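Local coordinates for protein soluble inorganic pyrophosphatase (Toxoplasma gondii, PDB 5WRT) that probably hydrolyses inorganic pyrophosphate to two phosphates with the help of magnesium ions, as a family I soluble pyrophosphatase, at residues R83-T88 / R188-W193. Sequence-based numbering, arbitrary orientation.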
ATOM      1  N   ARG A  83     -17.856   0.323   5.884  1.00 40.55           N
ATOM      2  CA  ARG A  83     -16.804   0.753   4.974  1.00 40.08           C
ATOM      3  C   ARG A  83     -15.449   0.268   5.474  1.00 37.17           C
ATOM      4  O   ARG A  83     -15.127   0.412   6.659  1.00 35.85           O
ATOM      5  CB  ARG A  83     -16.799   2.274   4.806  1.00 38.88           C
ATOM      6  CG  ARG A  83     -15.533   2.815   4.153  1.00 40.01           C
ATOM      7  CD  ARG A  83     -15.588   4.321   3.935  1.00 39.20           C
ATOM      8  NE  ARG A  83     -16.367   4.659   2.746  1.00 43.64           N
ATOM      9  CZ  ARG A  83     -17.424   5.466   2.737  1.00 47.67           C
ATOM     10  NH1 ARG A  83     -17.835   6.036   3.861  1.00 45.60           N
ATOM     11  NH2 ARG A  83     -18.066   5.705   1.600  1.00 47.91           N
ATOM     12  N   GLU A  84     -14.666  -0.303   4.567  1.00 35.36           N
ATOM     13  CA  GLU A  84     -13.287  -0.683   4.822  1.00 35.36           C
ATOM     14  C   GLU A  84     -12.389   0.032   3.824  1.00 34.37           C
ATOM     15  O   GLU A  84     -12.827   0.408   2.732  1.00 35.35           O
ATOM     16  CB  GLU A  84     -13.077  -2.197   4.691  1.00 34.05           C
ATOM     17  CG  GLU A  84     -13.857  -3.048   5.671  1.00 37.10           C
ATOM     18  CD  GLU A  84     -13.476  -4.515   5.577  1.00 38.21           C
ATOM     19  OE1 GLU A  84     -12.650  -4.860   4.700  1.00 36.45           O
ATOM     20  OE2 GLU A  84     -14.000  -5.323   6.373  1.00 38.01           O
ATOM     21  N   TYR A  85     -11.131   0.231   4.205  1.00 31.51           N
ATOM     22  CA  TYR A  85     -10.142   0.631   3.218  1.00 31.33           C
ATOM     23  C   TYR A  85      -9.875  -0.531   2.268  1.00 31.71           C
ATOM     24  O   TYR A  85     -10.014  -1.702   2.630  1.00 31.69           O
ATOM     25  CB  TYR A  85      -8.846   1.076   3.896  1.00 29.89           C
ATOM     26  CG  TYR A  85      -8.957   2.414   4.593  1.00 29.09           C
ATOM     27  CD1 TYR A  85      -9.530   3.506   3.953  1.00 31.16           C
ATOM     28  CD2 TYR A  85      -8.488   2.587   5.888  1.00 28.21           C
ATOM     29  CE1 TYR A  85      -9.636   4.730   4.581  1.00 30.23           C
ATOM     30  CE2 TYR A  85      -8.589   3.810   6.526  1.00 28.82           C
ATOM     31  CZ  TYR A  85      -9.166   4.877   5.868  1.00 30.58           C
ATOM     32  OH  TYR A  85      -9.271   6.098   6.496  1.00 32.58           O
ATOM     33  N   ALA A  86      -9.483  -0.197   1.037  1.00 30.44           N
ATOM     34  CA  ALA A  86      -9.197  -1.235   0.057  1.00 30.02           C
ATOM     35  C   ALA A  86      -7.946  -2.027   0.404  1.00 29.31           C
ATOM     36  O   ALA A  86      -7.768  -3.138  -0.103  1.00 29.38           O
ATOM     37  CB  ALA A  86      -9.052  -0.619  -1.336  1.00 31.08           C
ATOM     38  N   SER A  87      -7.082  -1.485   1.259  1.00 28.41           N
ATOM     39  CA  SER A  87      -5.831  -2.125   1.626  1.00 26.92           C
ATOM     40  C   SER A  87      -5.661  -2.093   3.137  1.00 26.98           C
ATOM     41  O   SER A  87      -6.207  -1.224   3.823  1.00 27.64           O
ATOM     42  CB  SER A  87      -4.639  -1.439   0.951  1.00 27.48           C
ATOM     43  OG  SER A  87      -4.622  -1.716  -0.438  1.00 28.00           O
ATOM     44  N   THR A  88      -4.911  -3.064   3.650  1.00 26.28           N
ATOM     45  CA  THR A  88      -4.605  -3.097   5.073  1.00 27.08           C
ATOM     46  C   THR A  88      -3.608  -1.999   5.431  1.00 25.99           C
ATOM     47  O   THR A  88      -2.620  -1.777   4.724  1.00 25.67           O
ATOM     48  CB  THR A  88      -4.049  -4.468   5.465  1.00 28.22           C
ATOM     49  OG1 THR A  88      -5.061  -5.468   5.285  1.00 28.51           O
ATOM     50  CG2 THR A  88      -3.599  -4.477   6.914  1.00 26.16           C
ATOM     51  N   ARG A 188       3.987   7.088   2.898  1.00 23.73           N
ATOM     52  CA  ARG A 188       3.665   8.001   1.805  1.00 23.69           C
ATOM     53  C   ARG A 188       2.977   7.270   0.659  1.00 23.14           C
ATOM     54  O   ARG A 188       1.962   7.735   0.130  1.00 22.84           O
ATOM     55  CB  ARG A 188       4.927   8.703   1.302  1.00 23.71           C
ATOM     56  CG  ARG A 188       4.660   9.640   0.124  1.00 24.13           C
ATOM     57  CD  ARG A 188       5.890  10.448  -0.269  1.00 26.46           C
ATOM     58  NE  ARG A 188       7.119   9.706  -0.019  1.00 28.14           N
ATOM     59  CZ  ARG A 188       8.155  10.177   0.667  1.00 28.98           C
ATOM     60  NH1 ARG A 188       8.124  11.405   1.167  1.00 26.04           N
ATOM     61  NH2 ARG A 188       9.226   9.417   0.845  1.00 28.80           N
ATOM     62  N   GLU A 189       3.522   6.119   0.258  1.00 23.57           N
ATOM     63  CA  GLU A 189       2.940   5.392  -0.863  1.00 24.35           C
ATOM     64  C   GLU A 189       1.594   4.783  -0.497  1.00 23.92           C
ATOM     65  O   GLU A 189       0.724   4.645  -1.364  1.00 24.16           O
ATOM     66  CB  GLU A 189       3.903   4.306  -1.345  1.00 23.50           C
ATOM     67  CG  GLU A 189       5.207   4.845  -1.925  1.00 25.08           C
ATOM     68  CD  GLU A 189       5.002   5.974  -2.921  1.00 25.95           C
ATOM     69  OE1 GLU A 189       4.055   5.904  -3.733  1.00 25.01           O
ATOM     70  OE2 GLU A 189       5.791   6.943  -2.884  1.00 28.00           O
ATOM     71  N   TRP A 190       1.401   4.420   0.773  1.00 24.16           N
ATOM     72  CA  TRP A 190       0.112   3.888   1.199  1.00 23.11           C
ATOM     73  C   TRP A 190      -0.991   4.919   1.007  1.00 23.84           C
ATOM     74  O   TRP A 190      -2.024   4.637   0.390  1.00 23.89           O
ATOM     75  CB  TRP A 190       0.180   3.442   2.661  1.00 23.27           C
ATOM     76  CG  TRP A 190      -0.916   2.492   3.040  1.00 23.92           C
ATOM     77  CD1 TRP A 190      -0.832   1.131   3.110  1.00 22.73           C
ATOM     78  CD2 TRP A 190      -2.266   2.828   3.387  1.00 22.66           C
ATOM     79  NE1 TRP A 190      -2.042   0.600   3.484  1.00 24.60           N
ATOM     80  CE2 TRP A 190      -2.940   1.620   3.659  1.00 24.39           C
ATOM     81  CE3 TRP A 190      -2.970   4.031   3.498  1.00 22.95           C
ATOM     82  CZ2 TRP A 190      -4.283   1.581   4.034  1.00 23.00           C
ATOM     83  CZ3 TRP A 190      -4.302   3.990   3.870  1.00 24.04           C
ATOM     84  CH2 TRP A 190      -4.944   2.774   4.133  1.00 23.54           C
ATOM     85  N   PHE A 191      -0.785   6.131   1.523  1.00 23.11           N
ATOM     86  CA  PHE A 191      -1.805   7.164   1.422  1.00 24.00           C
ATOM     87  C   PHE A 191      -1.872   7.799   0.039  1.00 26.29           C
ATOM     88  O   PHE A 191      -2.877   8.442  -0.281  1.00 26.78           O
ATOM     89  CB  PHE A 191      -1.574   8.229   2.494  1.00 24.18           C
ATOM     90  CG  PHE A 191      -1.995   7.788   3.866  1.00 24.47           C
ATOM     91  CD1 PHE A 191      -3.336   7.768   4.217  1.00 24.67           C
ATOM     92  CD2 PHE A 191      -1.059   7.365   4.795  1.00 22.72           C
ATOM     93  CE1 PHE A 191      -3.733   7.352   5.475  1.00 24.96           C
ATOM     94  CE2 PHE A 191      -1.450   6.946   6.055  1.00 24.31           C
ATOM     95  CZ  PHE A 191      -2.790   6.940   6.394  1.00 22.67           C
ATOM     96  N   ARG A 192      -0.839   7.630  -0.788  1.00 24.49           N
ATOM     97  CA  ARG A 192      -0.921   8.114  -2.163  1.00 26.00           C
ATOM     98  C   ARG A 192      -1.861   7.252  -2.997  1.00 27.41           C
ATOM     99  O   ARG A 192      -2.601   7.770  -3.842  1.00 27.99           O
ATOM    100  CB  ARG A 192       0.467   8.151  -2.803  1.00 25.48           C
ATOM    101  CG  ARG A 192       0.505   8.890  -4.139  1.00 26.24           C
ATOM    102  CD  ARG A 192       1.532   8.297  -5.095  1.00 25.16           C
ATOM    103  NE  ARG A 192       2.891   8.366  -4.568  1.00 27.53           N
ATOM    104  CZ  ARG A 192       3.688   9.424  -4.685  1.00 27.72           C
ATOM    105  NH1 ARG A 192       3.266  10.511  -5.317  1.00 26.56           N
ATOM    106  NH2 ARG A 192       4.912   9.391  -4.173  1.00 25.24           N
ATOM    107  N   TRP A 193      -1.859   5.938  -2.765  1.00 25.19           N
ATOM    108  CA  TRP A 193      -2.501   4.989  -3.663  1.00 25.92           C
ATOM    109  C   TRP A 193      -3.795   4.386  -3.129  1.00 26.29           C
ATOM    110  O   TRP A 193      -4.529   3.772  -3.910  1.00 27.84           O
ATOM    111  CB  TRP A 193      -1.526   3.848  -3.998  1.00 24.93           C
ATOM    112  CG  TRP A 193      -0.378   4.264  -4.870  1.00 25.70           C
ATOM    113  CD1 TRP A 193       0.894   4.555  -4.469  1.00 24.99           C
ATOM    114  CD2 TRP A 193      -0.396   4.423  -6.294  1.00 26.97           C
ATOM    115  NE1 TRP A 193       1.667   4.893  -5.553  1.00 25.08           N
ATOM    116  CE2 TRP A 193       0.899   4.820  -6.687  1.00 26.61           C
ATOM    117  CE3 TRP A 193      -1.381   4.273  -7.275  1.00 27.80           C
ATOM    118  CZ2 TRP A 193       1.234   5.067  -8.017  1.00 27.10           C
ATOM    119  CZ3 TRP A 193      -1.047   4.519  -8.595  1.00 29.35           C
ATOM    120  CH2 TRP A 193       0.249   4.911  -8.953  1.00 28.18           C
TER
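Tyr85 receives the rim of the Trp190 indole in an edge-to-face pair, a clear example of how one large side chain can join a helix to a strand and corner about 100 residues earlier in the chain. The Trp190 six-membered ring and the Tyr85 ring have centroids 5.7 Å apart and planes at 85°; contact falls where Trp190 CH2 lies 4.0 Å from Tyr85 CD2. With CG anti to the backbone N (chi1 -161°), the Trp190 indole extends from helix 183-193 toward the corner. There Ser87 O meets the same edge, 3.4 Å from Trp190 CZ2, while Ser87 OG hydrogen-bonds to Tyr90 OH of the second subunit. The Thr88 side chain starts away from the helix, and its OG1 hydrogen-bonds to Ala86 O of the second subunit; its carbonyl serves the indole, Trp190 NE1 donating to Thr88 O over 2.7 Å, bent to 149° and from above the carbonyl plane. The Tyr85 side chain is about 6 Å from a bound magnesium ion, so the contact lies between metal site and subunit interface. The buried indole N-H is satisfied by the Thr88 carbonyl oxygen, and this directional bond and the ring-edge packing at CH2 together fix the indole's position.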